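Putative Nitroreductase (PDB 3EO7) binds flavin mononucleotide and is probably an oxidoreductase of the nitroreductase family. Local coordinates at residues A[75-80]-A[162-167]; A[79-84]-A[197-202]; A[123-128]-A[220-225]; A[191-196]-A[231-236]. All blocks are in the same frame, centred on the assembly; numbering follows the deposited sequence. Where two conformers were deposited one is given.

Contact 1: A[75-80]-A[162-167]; sequences SRLLFR and LAIIVT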
loop_
_atom_site.group_PDB
_atom_site.type_symbol
_atom_site.label_atom_id
_atom_site.label_comp_id
_atom_site.label_asym_id
_atom_site.label_seq_id
_atom_site.Cartn_x
_atom_site.Cartn_y
_atom_site.Cartn_z
ATOM N N SER A 75 -0.376 -14.277 -15.522
ATOM C CA SER A 75 0.339 -15.106 -14.537
ATOM C C SER A 75 1.450 -14.298 -13.867
ATOM O O SER A 75 1.593 -14.267 -12.634
ATOM C CB SER A 75 0.899 -16.354 -15.228
ATOM O OG SER A 75 1.657 -17.151 -14.333
ATOM N N ARG A 76 2.235 -13.621 -14.683
ATOM C CA ARG A 76 3.327 -12.791 -14.176
ATOM C C ARG A 76 2.850 -11.583 -13.381
ATOM O O ARG A 76 3.436 -11.247 -12.333
ATOM C CB ARG A 76 4.233 -12.370 -15.342
ATOM C CG ARG A 76 5.495 -11.587 -14.976
ATOM C CD ARG A 76 6.277 -11.172 -16.240
ATOM N NE ARG A 76 6.495 -12.316 -17.124
ATOM C CZ ARG A 76 7.535 -13.147 -17.063
ATOM N NH1 ARG A 76 8.499 -12.974 -16.151
ATOM N NH2 ARG A 76 7.611 -14.166 -17.932
ATOM N N LEU A 77 1.787 -10.920 -13.859
ATOM C CA LEU A 77 1.226 -9.783 -13.164
ATOM C C LEU A 77 0.812 -10.191 -11.746
ATOM O O LEU A 77 1.186 -9.548 -10.761
ATOM C CB LEU A 77 0.036 -9.193 -13.950
ATOM C CG LEU A 77 -0.546 -7.870 -13.428
ATOM C CD1 LEU A 77 -1.281 -7.128 -14.577
ATOM C CD2 LEU A 77 -1.462 -8.120 -12.232
ATOM N N LEU A 78 0.138 -11.328 -11.636
ATOM C CA LEU A 78 -0.355 -11.767 -10.332
ATOM C C LEU A 78 0.784 -12.233 -9.442
ATOM O O LEU A 78 0.838 -11.895 -8.247
ATOM C CB LEU A 78 -1.425 -12.817 -10.487
ATOM C CG LEU A 78 -2.800 -12.358 -11.024
ATOM C CD1 LEU A 78 -3.660 -13.565 -11.451
ATOM C CD2 LEU A 78 -3.480 -11.509 -9.947
ATOM N N PHE A 79 1.714 -12.977 -10.023
ATOM C CA PHE A 79 2.824 -13.526 -9.232
ATOM C C PHE A 79 3.742 -12.453 -8.655
ATOM O O PHE A 79 4.185 -12.531 -7.500
ATOM C CB PHE A 79 3.624 -14.535 -10.037
ATOM C CG PHE A 79 4.616 -15.259 -9.200
ATOM C CD1 PHE A 79 4.170 -16.178 -8.236
ATOM C CD2 PHE A 79 5.967 -14.969 -9.287
ATOM C CE1 PHE A 79 5.061 -16.819 -7.408
ATOM C CE2 PHE A 79 6.877 -15.621 -8.459
ATOM C CZ PHE A 79 6.417 -16.536 -7.515
ATOM N N ARG A 80 4.050 -11.443 -9.462
ATOM C CA ARG A 80 4.932 -10.383 -9.022
ATOM C C ARG A 80 4.178 -9.486 -8.039
ATOM O O ARG A 80 4.799 -8.795 -7.252
ATOM C CB ARG A 80 5.437 -9.561 -10.206
ATOM C CG ARG A 80 6.348 -10.308 -11.213
ATOM C CD ARG A 80 7.790 -10.314 -10.781
ATOM N NE ARG A 80 8.619 -11.138 -11.675
ATOM C CZ ARG A 80 9.150 -12.333 -11.378
ATOM N NH1 ARG A 80 8.993 -12.917 -10.190
ATOM N NH2 ARG A 80 9.890 -12.955 -12.297
ATOM N N LEU A 162 -11.059 -6.878 -17.773
ATOM C CA LEU A 162 -10.859 -7.507 -16.489
ATOM C C LEU A 162 -10.441 -6.460 -15.459
ATOM O O LEU A 162 -9.963 -5.402 -15.795
ATOM C CB LEU A 162 -9.853 -8.656 -16.540
ATOM C CG LEU A 162 -8.357 -8.396 -16.670
ATOM C CD1 LEU A 162 -7.640 -9.734 -16.477
ATOM C CD2 LEU A 162 -8.031 -7.774 -18.004
ATOM N N ALA A 163 -10.646 -6.804 -14.208
ATOM C CA ALA A 163 -10.327 -5.949 -13.085
ATOM C C ALA A 163 -9.855 -6.797 -11.930
ATOM O O ALA A 163 -10.295 -7.943 -11.738
ATOM C CB ALA A 163 -11.574 -5.139 -12.628
ATOM N N ILE A 164 -8.948 -6.225 -11.168
ATOM C CA ILE A 164 -8.598 -6.800 -9.886
ATOM C C ILE A 164 -9.463 -6.079 -8.853
ATOM O O ILE A 164 -9.707 -4.881 -8.957
ATOM C CB ILE A 164 -7.092 -6.569 -9.559
ATOM C CG1 ILE A 164 -6.263 -7.617 -10.303
ATOM C CG2 ILE A 164 -6.808 -6.727 -8.046
ATOM C CD1 ILE A 164 -4.697 -7.395 -10.221
ATOM N N ILE A 165 -9.915 -6.811 -7.846
ATOM C CA ILE A 165 -10.509 -6.186 -6.684
ATOM C C ILE A 165 -9.694 -6.699 -5.511
ATOM O O ILE A 165 -9.450 -7.919 -5.394
ATOM C CB ILE A 165 -12.014 -6.474 -6.505
ATOM C CG1 ILE A 165 -12.791 -6.005 -7.756
ATOM C CG2 ILE A 165 -12.505 -5.812 -5.195
ATOM C CD1 ILE A 165 -14.318 -6.286 -7.678
ATOM N N VAL A 166 -9.283 -5.778 -4.641
ATOM C CA VAL A 166 -8.532 -6.127 -3.440
ATOM C C VAL A 166 -9.455 -5.928 -2.263
ATOM O O VAL A 166 -10.028 -4.843 -2.081
ATOM C CB VAL A 166 -7.264 -5.296 -3.212
ATOM C CG1 VAL A 166 -6.501 -5.804 -1.949
ATOM C CG2 VAL A 166 -6.364 -5.383 -4.416
ATOM N N THR A 167 -9.613 -6.993 -1.486
ATOM C CA THR A 167 -10.385 -6.924 -0.270
ATOM C C THR A 167 -9.454 -7.148 0.927
ATOM O O THR A 167 -8.276 -7.545 0.758
ATOM C CB THR A 167 -11.424 -8.046 -0.207
ATOM O OG1 THR A 167 -10.757 -9.312 -0.074
ATOM C CG2 THR A 167 -12.383 -8.031 -1.408
#

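Contact 2: A[79-84]-A[197-202]; sequences FRSYGL and ELSAAI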
loop_
_atom_site.group_PDB
_atom_site.type_symbol
_atom_site.label_atom_id
_atom_site.label_comp_id
_atom_site.label_asym_id
_atom_site.label_seq_id
_atom_site.Cartn_x
_atom_site.Cartn_y
_atom_site.Cartn_z
ATOM N N PHE A 79 1.714 -12.977 -10.023
ATOM C CA PHE A 79 2.824 -13.526 -9.232
ATOM C C PHE A 79 3.742 -12.453 -8.655
ATOM O O PHE A 79 4.185 -12.531 -7.500
ATOM C CB PHE A 79 3.624 -14.535 -10.037
ATOM C CG PHE A 79 4.616 -15.259 -9.200
ATOM C CD1 PHE A 79 4.170 -16.178 -8.236
ATOM C CD2 PHE A 79 5.967 -14.969 -9.287
ATOM C CE1 PHE A 79 5.061 -16.819 -7.408
ATOM C CE2 PHE A 79 6.877 -15.621 -8.459
ATOM C CZ PHE A 79 6.417 -16.536 -7.515
ATOM N N ARG A 80 4.050 -11.443 -9.462
ATOM C CA ARG A 80 4.932 -10.383 -9.022
ATOM C C ARG A 80 4.178 -9.486 -8.039
ATOM O O ARG A 80 4.799 -8.795 -7.252
ATOM C CB ARG A 80 5.437 -9.561 -10.206
ATOM C CG ARG A 80 6.348 -10.308 -11.213
ATOM C CD ARG A 80 7.790 -10.314 -10.781
ATOM N NE ARG A 80 8.619 -11.138 -11.675
ATOM C CZ ARG A 80 9.150 -12.333 -11.378
ATOM N NH1 ARG A 80 8.993 -12.917 -10.190
ATOM N NH2 ARG A 80 9.890 -12.955 -12.297
ATOM N N SER A 81 2.841 -9.490 -8.088
ATOM C CA SER A 81 2.033 -8.664 -7.186
ATOM C C SER A 81 1.853 -9.277 -5.786
ATOM O O SER A 81 1.975 -8.574 -4.786
ATOM C CB SER A 81 0.636 -8.393 -7.754
ATOM O OG SER A 81 0.709 -7.556 -8.889
ATOM N N TYR A 82 1.497 -10.558 -5.726
ATOM C CA TYR A 82 1.113 -11.172 -4.447
ATOM C C TYR A 82 1.470 -12.641 -4.340
ATOM O O TYR A 82 0.911 -13.370 -3.515
ATOM C CB TYR A 82 -0.380 -10.956 -4.246
ATOM C CG TYR A 82 -0.893 -10.904 -2.829
ATOM C CD1 TYR A 82 -0.209 -10.182 -1.845
ATOM C CD2 TYR A 82 -2.061 -11.553 -2.466
ATOM C CE1 TYR A 82 -0.696 -10.095 -0.530
ATOM C CE2 TYR A 82 -2.548 -11.477 -1.172
ATOM C CZ TYR A 82 -1.855 -10.743 -0.193
ATOM O OH TYR A 82 -2.348 -10.659 1.105
ATOM N N GLY A 83 2.468 -13.051 -5.109
ATOM C CA GLY A 83 2.893 -14.427 -5.101
ATOM C C GLY A 83 3.713 -14.734 -3.873
ATOM O O GLY A 83 4.235 -13.820 -3.214
ATOM N N LEU A 84 3.842 -16.024 -3.588
ATOM C CA LEU A 84 4.720 -16.486 -2.496
ATOM C C LEU A 84 6.177 -16.418 -2.936
ATOM O O LEU A 84 6.501 -16.958 -3.983
ATOM C CB LEU A 84 4.328 -17.887 -2.084
ATOM C CG LEU A 84 2.914 -18.100 -1.614
ATOM C CD1 LEU A 84 2.830 -19.566 -1.059
ATOM C CD2 LEU A 84 2.449 -17.023 -0.594
ATOM N N GLU A 197 0.811 -1.850 -9.678
ATOM C CA GLU A 197 1.193 -0.920 -10.737
ATOM C C GLU A 197 2.537 -1.279 -11.384
ATOM O O GLU A 197 2.683 -1.159 -12.605
ATOM C CB GLU A 197 1.195 0.548 -10.318
ATOM C CG GLU A 197 2.002 0.869 -9.159
ATOM C CD GLU A 197 3.017 2.017 -9.417
ATOM O OE1 GLU A 197 3.634 2.156 -10.478
ATOM O OE2 GLU A 197 3.303 2.700 -8.466
ATOM N N LEU A 198 3.506 -1.736 -10.590
ATOM C CA LEU A 198 4.825 -2.087 -11.152
ATOM C C LEU A 198 4.784 -3.387 -11.973
ATOM O O LEU A 198 5.353 -3.463 -13.065
ATOM C CB LEU A 198 5.883 -2.131 -10.052
ATOM C CG LEU A 198 6.127 -0.742 -9.441
ATOM C CD1 LEU A 198 7.003 -0.841 -8.132
ATOM C CD2 LEU A 198 6.760 0.221 -10.518
ATOM N N SER A 199 4.090 -4.382 -11.432
ATOM C CA SER A 199 3.864 -5.672 -12.091
ATOM C C SER A 199 3.110 -5.472 -13.417
ATOM O O SER A 199 3.378 -6.135 -14.407
ATOM C CB SER A 199 3.028 -6.566 -11.165
ATOM O OG SER A 199 2.992 -7.888 -11.654
ATOM N N ALA A 200 2.146 -4.556 -13.400
ATOM C CA ALA A 200 1.368 -4.200 -14.590
ATOM C C ALA A 200 2.300 -3.596 -15.625
ATOM O O ALA A 200 2.275 -4.024 -16.786
ATOM C CB ALA A 200 0.256 -3.249 -14.214
ATOM N N ALA A 201 3.160 -2.646 -15.228
ATOM C CA ALA A 201 4.090 -2.047 -16.184
ATOM C C ALA A 201 4.910 -3.122 -16.895
ATOM O O ALA A 201 5.089 -3.080 -18.127
ATOM C CB ALA A 201 5.021 -1.017 -15.499
ATOM N N ILE A 202 5.389 -4.079 -16.110
ATOM C CA ILE A 202 6.229 -5.189 -16.603
ATOM C C ILE A 202 5.497 -5.996 -17.672
ATOM O O ILE A 202 6.117 -6.455 -18.636
ATOM C CB ILE A 202 6.704 -6.116 -15.428
ATOM C CG1 ILE A 202 7.727 -5.379 -14.537
ATOM C CG2 ILE A 202 7.342 -7.429 -15.949
ATOM C CD1 ILE A 202 7.939 -6.026 -13.158
#

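Contact 3: A[123-128]-A[220-225]; sequences PGLYNY and DLLYID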
loop_
_atom_site.group_PDB
_atom_site.type_symbol
_atom_site.label_atom_id
_atom_site.label_comp_id
_atom_site.label_asym_id
_atom_site.label_seq_id
_atom_site.Cartn_x
_atom_site.Cartn_y
_atom_site.Cartn_z
ATOM N N PRO A 123 -16.421 -15.202 -18.229
ATOM C CA PRO A 123 -16.869 -14.144 -17.333
ATOM C C PRO A 123 -17.032 -14.599 -15.908
ATOM O O PRO A 123 -17.184 -15.803 -15.638
ATOM C CB PRO A 123 -18.262 -13.808 -17.874
ATOM C CG PRO A 123 -18.709 -15.000 -18.578
ATOM C CD PRO A 123 -17.477 -15.586 -19.186
ATOM N N GLY A 124 -17.025 -13.632 -14.994
ATOM C CA GLY A 124 -17.318 -13.920 -13.618
ATOM C C GLY A 124 -16.216 -13.596 -12.643
ATOM O O GLY A 124 -15.408 -12.692 -12.874
ATOM N N LEU A 125 -16.214 -14.363 -11.553
ATOM C CA LEU A 125 -15.365 -14.125 -10.407
ATOM C C LEU A 125 -14.297 -15.173 -10.201
ATOM O O LEU A 125 -14.553 -16.371 -10.246
ATOM C CB LEU A 125 -16.230 -14.056 -9.137
ATOM C CG LEU A 125 -17.459 -13.151 -9.247
ATOM C CD1 LEU A 125 -18.347 -13.361 -7.969
ATOM C CD2 LEU A 125 -17.062 -11.686 -9.500
ATOM N N TYR A 126 -13.089 -14.696 -9.967
ATOM C CA TYR A 126 -11.926 -15.537 -9.717
ATOM C C TYR A 126 -11.185 -15.074 -8.451
ATOM O O TYR A 126 -10.972 -13.879 -8.245
ATOM C CB TYR A 126 -10.928 -15.449 -10.878
ATOM C CG TYR A 126 -11.465 -15.842 -12.243
ATOM C CD1 TYR A 126 -12.290 -14.980 -12.971
ATOM C CD2 TYR A 126 -11.110 -17.046 -12.819
ATOM C CE1 TYR A 126 -12.754 -15.328 -14.219
ATOM C CE2 TYR A 126 -11.560 -17.395 -14.069
ATOM C CZ TYR A 126 -12.391 -16.545 -14.758
ATOM O OH TYR A 126 -12.835 -16.951 -15.982
ATOM N N ASN A 127 -10.812 -16.030 -7.598
ATOM C CA ASN A 127 -9.994 -15.735 -6.443
ATOM C C ASN A 127 -8.557 -16.172 -6.755
ATOM O O ASN A 127 -8.330 -17.300 -7.220
ATOM C CB ASN A 127 -10.498 -16.463 -5.201
ATOM C CG ASN A 127 -9.607 -16.230 -4.001
ATOM O OD1 ASN A 127 -8.858 -17.116 -3.633
ATOM N ND2 ASN A 127 -9.626 -15.006 -3.436
ATOM N N TYR A 128 -7.606 -15.315 -6.451
ATOM C CA TYR A 128 -6.191 -15.639 -6.621
ATOM C C TYR A 128 -5.679 -16.487 -5.435
ATOM O O TYR A 128 -5.692 -16.061 -4.297
ATOM C CB TYR A 128 -5.325 -14.368 -6.811
ATOM C CG TYR A 128 -3.855 -14.749 -6.953
ATOM C CD1 TYR A 128 -3.425 -15.545 -8.025
ATOM C CD2 TYR A 128 -2.920 -14.366 -6.000
ATOM C CE1 TYR A 128 -2.098 -15.978 -8.116
ATOM C CE2 TYR A 128 -1.574 -14.742 -6.108
ATOM C CZ TYR A 128 -1.176 -15.555 -7.156
ATOM O OH TYR A 128 0.133 -15.914 -7.207
ATOM N N ASP A 220 -21.327 -7.519 -2.219
ATOM C CA ASP A 220 -22.367 -8.434 -2.688
ATOM C C ASP A 220 -21.938 -9.153 -3.974
ATOM O O ASP A 220 -22.167 -10.371 -4.134
ATOM C CB ASP A 220 -23.678 -7.672 -2.940
ATOM C CG ASP A 220 -24.423 -7.265 -1.646
ATOM O OD1 ASP A 220 -24.015 -7.654 -0.525
ATOM O OD2 ASP A 220 -25.448 -6.548 -1.778
ATOM N N LEU A 221 -21.366 -8.384 -4.898
ATOM C CA LEU A 221 -20.919 -8.868 -6.229
ATOM C C LEU A 221 -19.902 -9.995 -6.084
ATOM O O LEU A 221 -19.990 -11.010 -6.765
ATOM C CB LEU A 221 -20.360 -7.675 -7.056
ATOM C CG LEU A 221 -19.636 -7.976 -8.378
ATOM C CD1 LEU A 221 -19.800 -6.828 -9.398
ATOM C CD2 LEU A 221 -18.209 -8.248 -8.202
ATOM N N LEU A 222 -18.979 -9.843 -5.138
ATOM C CA LEU A 222 -17.972 -10.867 -4.835
ATOM C C LEU A 222 -18.468 -12.060 -4.017
ATOM O O LEU A 222 -17.772 -13.077 -3.927
ATOM C CB LEU A 222 -16.817 -10.246 -4.069
ATOM C CG LEU A 222 -15.958 -9.281 -4.876
ATOM C CD1 LEU A 222 -14.925 -8.616 -3.926
ATOM C CD2 LEU A 222 -15.292 -10.031 -6.049
ATOM N N TYR A 223 -19.645 -11.891 -3.422
ATOM C CA TYR A 223 -20.311 -12.890 -2.573
ATOM C C TYR A 223 -19.516 -13.195 -1.301
ATOM O O TYR A 223 -19.399 -14.350 -0.872
ATOM C CB TYR A 223 -20.654 -14.161 -3.349
ATOM C CG TYR A 223 -21.791 -14.927 -2.711
ATOM C CD1 TYR A 223 -23.079 -14.397 -2.702
ATOM C CD2 TYR A 223 -21.585 -16.164 -2.113
ATOM C CE1 TYR A 223 -24.132 -15.081 -2.105
ATOM C CE2 TYR A 223 -22.630 -16.854 -1.520
ATOM C CZ TYR A 223 -23.894 -16.305 -1.516
ATOM O OH TYR A 223 -24.928 -16.989 -0.931
ATOM N N ILE A 224 -19.022 -12.132 -0.676
ATOM C CA ILE A 224 -18.249 -12.231 0.544
ATOM C C ILE A 224 -19.075 -11.720 1.737
ATOM O O ILE A 224 -20.007 -10.907 1.583
ATOM C CB ILE A 224 -16.895 -11.477 0.429
ATOM C CG1 ILE A 224 -17.087 -9.977 0.191
ATOM C CG2 ILE A 224 -16.040 -12.165 -0.630
ATOM C CD1 ILE A 224 -15.828 -9.181 0.182
ATOM N N ASP A 225 -18.730 -12.186 2.925
ATOM C CA ASP A 225 -19.416 -11.782 4.146
ATOM C C ASP A 225 -18.838 -10.441 4.570
ATOM O O ASP A 225 -17.700 -10.378 5.023
ATOM C CB ASP A 225 -19.162 -12.847 5.226
ATOM C CG ASP A 225 -19.752 -12.509 6.549
ATOM O OD1 ASP A 225 -20.189 -11.378 6.761
ATOM O OD2 ASP A 225 -19.731 -13.391 7.445
#

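Contact 4: A[191-196]-A[231-236]; sequences HLLGNI and AIAVLP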
loop_
_atom_site.group_PDB
_atom_site.type_symbol
_atom_site.label_atom_id
_atom_site.label_comp_id
_atom_site.label_asym_id
_atom_site.label_seq_id
_atom_site.Cartn_x
_atom_site.Cartn_y
_atom_site.Cartn_z
ATOM N N HIS A 191 0.789 -1.390 -0.062
ATOM C CA HIS A 191 2.006 -2.040 -0.556
ATOM C C HIS A 191 1.669 -2.934 -1.753
ATOM O O HIS A 191 2.384 -2.923 -2.781
ATOM C CB HIS A 191 2.727 -2.859 0.536
ATOM C CG HIS A 191 3.608 -2.048 1.444
ATOM N ND1 HIS A 191 4.928 -1.792 1.157
ATOM C CD2 HIS A 191 3.347 -1.409 2.614
ATOM C CE1 HIS A 191 5.453 -1.051 2.136
ATOM N NE2 HIS A 191 4.520 -0.814 3.035
ATOM N N LEU A 192 0.604 -3.715 -1.624
ATOM C CA LEU A 192 0.135 -4.546 -2.742
ATOM C C LEU A 192 -0.236 -3.704 -3.965
ATOM O O LEU A 192 0.090 -4.063 -5.099
ATOM C CB LEU A 192 -1.038 -5.396 -2.267
ATOM C CG LEU A 192 -1.798 -6.175 -3.341
ATOM C CD1 LEU A 192 -0.857 -7.110 -4.104
ATOM C CD2 LEU A 192 -2.895 -6.977 -2.590
ATOM N N LEU A 193 -0.914 -2.577 -3.752
ATOM C CA LEU A 193 -1.222 -1.666 -4.852
ATOM C C LEU A 193 0.030 -1.185 -5.569
ATOM O O LEU A 193 0.017 -1.075 -6.803
ATOM C CB LEU A 193 -2.028 -0.448 -4.388
ATOM C CG LEU A 193 -3.425 -0.684 -3.754
ATOM C CD1 LEU A 193 -4.094 0.687 -3.505
ATOM C CD2 LEU A 193 -4.294 -1.595 -4.634
ATOM N N GLY A 194 1.097 -0.877 -4.806
ATOM C CA GLY A 194 2.399 -0.506 -5.414
ATOM C C GLY A 194 2.922 -1.653 -6.286
ATOM O O GLY A 194 3.408 -1.432 -7.412
ATOM N N ASN A 195 2.815 -2.890 -5.822
ATOM C CA ASN A 195 3.265 -4.015 -6.676
ATOM C C ASN A 195 2.403 -4.153 -7.920
ATOM O O ASN A 195 2.905 -4.457 -9.001
ATOM C CB ASN A 195 3.229 -5.365 -5.962
ATOM C CG ASN A 195 4.351 -5.565 -5.009
ATOM O OD1 ASN A 195 5.345 -4.803 -4.982
ATOM N ND2 ASN A 195 4.218 -6.589 -4.189
ATOM N N ILE A 196 1.098 -3.991 -7.764
ATOM C CA ILE A 196 0.201 -4.108 -8.918
ATOM C C ILE A 196 0.580 -3.115 -10.014
ATOM O O ILE A 196 0.672 -3.499 -11.187
ATOM C CB ILE A 196 -1.261 -4.005 -8.511
ATOM C CG1 ILE A 196 -1.654 -5.224 -7.688
ATOM C CG2 ILE A 196 -2.237 -3.879 -9.762
ATOM C CD1 ILE A 196 -3.045 -5.089 -7.065
ATOM N N ALA A 231 -14.160 -5.159 0.272
ATOM C CA ALA A 231 -13.419 -4.540 -0.810
ATOM C C ALA A 231 -12.909 -3.149 -0.408
ATOM O O ALA A 231 -13.656 -2.352 0.165
ATOM C CB ALA A 231 -14.334 -4.409 -2.032
ATOM N N ILE A 232 -11.631 -2.872 -0.681
ATOM C CA ILE A 232 -11.107 -1.530 -0.436
ATOM C C ILE A 232 -10.477 -0.861 -1.670
ATOM O O ILE A 232 -10.174 0.327 -1.637
ATOM C CB ILE A 232 -10.232 -1.424 0.841
ATOM C CG1 ILE A 232 -9.099 -2.438 0.806
ATOM C CG2 ILE A 232 -11.135 -1.583 2.097
ATOM C CD1 ILE A 232 -8.128 -2.356 2.014
ATOM N N ALA A 233 -10.288 -1.617 -2.747
ATOM C CA ALA A 233 -9.816 -1.058 -3.997
ATOM C C ALA A 233 -10.308 -1.915 -5.172
ATOM O O ALA A 233 -10.236 -3.139 -5.124
ATOM C CB ALA A 233 -8.263 -0.935 -4.043
ATOM N N VAL A 234 -10.804 -1.233 -6.201
ATOM C CA VAL A 234 -11.242 -1.811 -7.473
ATOM C C VAL A 234 -10.263 -1.266 -8.529
ATOM O O VAL A 234 -10.029 -0.067 -8.594
ATOM C CB VAL A 234 -12.711 -1.498 -7.805
ATOM C CG1 VAL A 234 -13.079 -2.005 -9.220
ATOM C CG2 VAL A 234 -13.666 -2.127 -6.725
ATOM N N LEU A 235 -9.706 -2.161 -9.327
ATOM C CA LEU A 235 -8.697 -1.789 -10.321
ATOM C C LEU A 235 -8.893 -2.444 -11.683
ATOM O O LEU A 235 -8.360 -3.514 -11.943
ATOM C CB LEU A 235 -7.261 -2.081 -9.801
ATOM C CG LEU A 235 -6.832 -1.510 -8.449
ATOM C CD1 LEU A 235 -6.993 -2.515 -7.336
ATOM C CD2 LEU A 235 -5.369 -1.053 -8.504
ATOM N N PRO A 236 -9.658 -1.798 -12.559
ATOM C CA PRO A 236 -9.649 -2.277 -13.929
ATOM C C PRO A 236 -8.226 -2.327 -14.464
ATOM O O PRO A 236 -7.406 -1.436 -14.172
ATOM C CB PRO A 236 -10.455 -1.212 -14.703
ATOM C CG PRO A 236 -11.257 -0.544 -13.698
ATOM C CD PRO A 236 -10.553 -0.642 -12.387
#

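Contact 1: A[75-80]-A[162-167]
Leu77, whose side chain meets Ile164 across this contact, also offers a carbonyl oxygen that the hydroxyl of Ser81 and, in one conformer, that of Ser199 approach. Ser81, one turn further along the same helix, already gives Leu77 O a partner; Ser199 is deposited in two conformers, so the second bond is less certain. The side chain of the same leucine serves a purely apolar purpose. Leu77 CG stands anti to the backbone N (chi1 -172°), and Leu77 CD2 comes within 3.9 Å of Ile164 CD1. The two side chains pass alongside, pointing opposite ways. Ile164 is nearly straight at chi2 (172°), which extends CD1 from the strand toward the helix. There the methyl is also approached by Leu78 CD2, at 4.3 Å from Ile164 CD1, and it sits in the notch between two consecutive leucines. One isoleucine therefore carries the strand's whole share, and no polar bond crosses. Elsewhere on the helix, Arg76 and Arg80 both form salt bridges with Glu328. The contact seats helix 66-82 on strand 162-169, which runs between strands 109-115 and 229-239 in the antiparallel sheet; Leu78 also touches Val111 of strand 109-115, and Leu192 of helix 181-202 touches Val166 of strand 162-169.

Contact 2: A[79-84]-A[197-202]
At Arg80 the first torsion puts CG beside the backbone N (chi1 -65°) and the chain then bends at chi2, so CB presses on Ser199 while the guanidinium group is led elsewhere. Ser199 answers with OG opposite its own backbone N (chi1 -169°), pointing toward helix 66-82. In this conformer, one of two deposited, Ser199 OG lies 3.3 Å from Arg80 CB. Beside it, Ser81 OG comes within 3.4 Å of Ser199 CB, a packing contact of oxygen on carbon. In this conformer both hydroxyls have Leu77 O as polar partner, not each other. The CA atoms of Arg80 and Ser199 are 5.7 Å apart, an approach made with a serine on one side and only the CB end of the arginine on the other. Beyond the contact the arginine's NE faces Glu328, and NH1 lies in plane at the edge of the Phe79 ring. Asn195 ND2 adds a further tie by bonding Ser81 O. This is close helix-helix packing of helix 66-82 against helix 181-202, with Ser199 linking them through Leu77 O in one conformer; the side chain of Ser81 is about 13 Å from the bound flavin mononucleotide.

Contact 3: A[123-128]-A[220-225]
Leu125 reaches from its strand to the last turn of a helix and touches Leu221 and Leu222 there. Its CD1 methyl abuts the backbone: Leu125 CD1 is 3.1 Å from Leu221 O, a tight carbon-to-oxygen approach, and 4.0 Å from Leu222 CA. The other branch deals with side chains: Leu125 CD2 is 3.8 Å from Leu221 CD2 and 4.2 Å from Leu222 CD2. The side chains of Leu125 and Leu221 lie at a slant to each other, the former with CG beside its backbone N (chi1 -48°). With an alanine here both methyls would be absent, and the ends of Leu221 and Leu222 would probably be left facing a gap above the strand. The helix terminates in a Schellman motif, in which Tyr223 takes a positive phi (64°) and Tyr223 N bonds Asp220 O at 3.0 Å. That turn ends helix 215-222 over the antiparallel sheet, in the nitroreductase-family part of the chain. Beyond the first shell, Leu222 O accepts a hydrogen bond from Tyr138 OH, while the side chain of Leu222 rests on Ile165 and Thr167 of strand 162-169. Leu125 itself is flanked by Val114 on one neighbouring strand and by Tyr138 and Trp139 on the other, and its backbone is hydrogen-bonded to that of Trp139.

Contact 4: A[191-196]-A[231-236]
Helix 181-202, which carries His191 of the flavin mononucleotide pocket, lies on a bulged strand of the antiparallel sheet, and Leu193 and Ile196 are the residues that make the join with Ala233 and Leu235. The short segments run almost parallel, 8° between their directions, with axes 11.2 Å apart. The classic beta bulge is formed by Ile232 and Ala233, which both face Val166 of the neighbouring strand; Ala233 of the bulge and Leu235 beyond it point to the helix. Leu193 contributes one methyl for most of the work: Leu193 CD2 is 4.1 Å from Ala233 CB and 3.9 Å from Leu235 CD1. The same Leu193 CD2 lies 4.1 Å from Leu235 CD2, so it rests against both branches of a leucine that it meets at an angle. Leu235 receives it with chi2 at 97°, away from a staggered value. One helical turn on, Ile196 CG2 approaches Leu235 CD2 more loosely, at 4.4 Å. The polar side of the helix is engaged elsewhere: His191 bonds Tyr503 and Gln465, and Asn195 bonds Gln465 and the carbonyl of Ala99. Across the contact itself every touching group is a buried hydrocarbon, so shape and exclusion of water hold helix to sheet, while the hydrogen bonds of His191 and Asn195 probably fix how the helix is turned.

Overall arrangement
Followed from the N terminus, helix 66-82 opens both contact 1 and contact 2, which start on the same stretch and overlap at Phe79 and Arg80. Contact 1 closes first, at strand 162-169; contact 2 runs on to the end of helix 181-202. Contact 3 opens at strand 124-129, before either has closed, and closes at 220-225 after both, so it crosses both. Contact 4 opens on helix 181-202 and closes last, at 231-236; it follows contact 1 in series but crosses contacts 2 and 3. None lies wholly inside another. The interlaced loops bind two packed helices to strands 162-169 and 229-239, while helix 215-222 is tied to strand 124-129 of the same sheet.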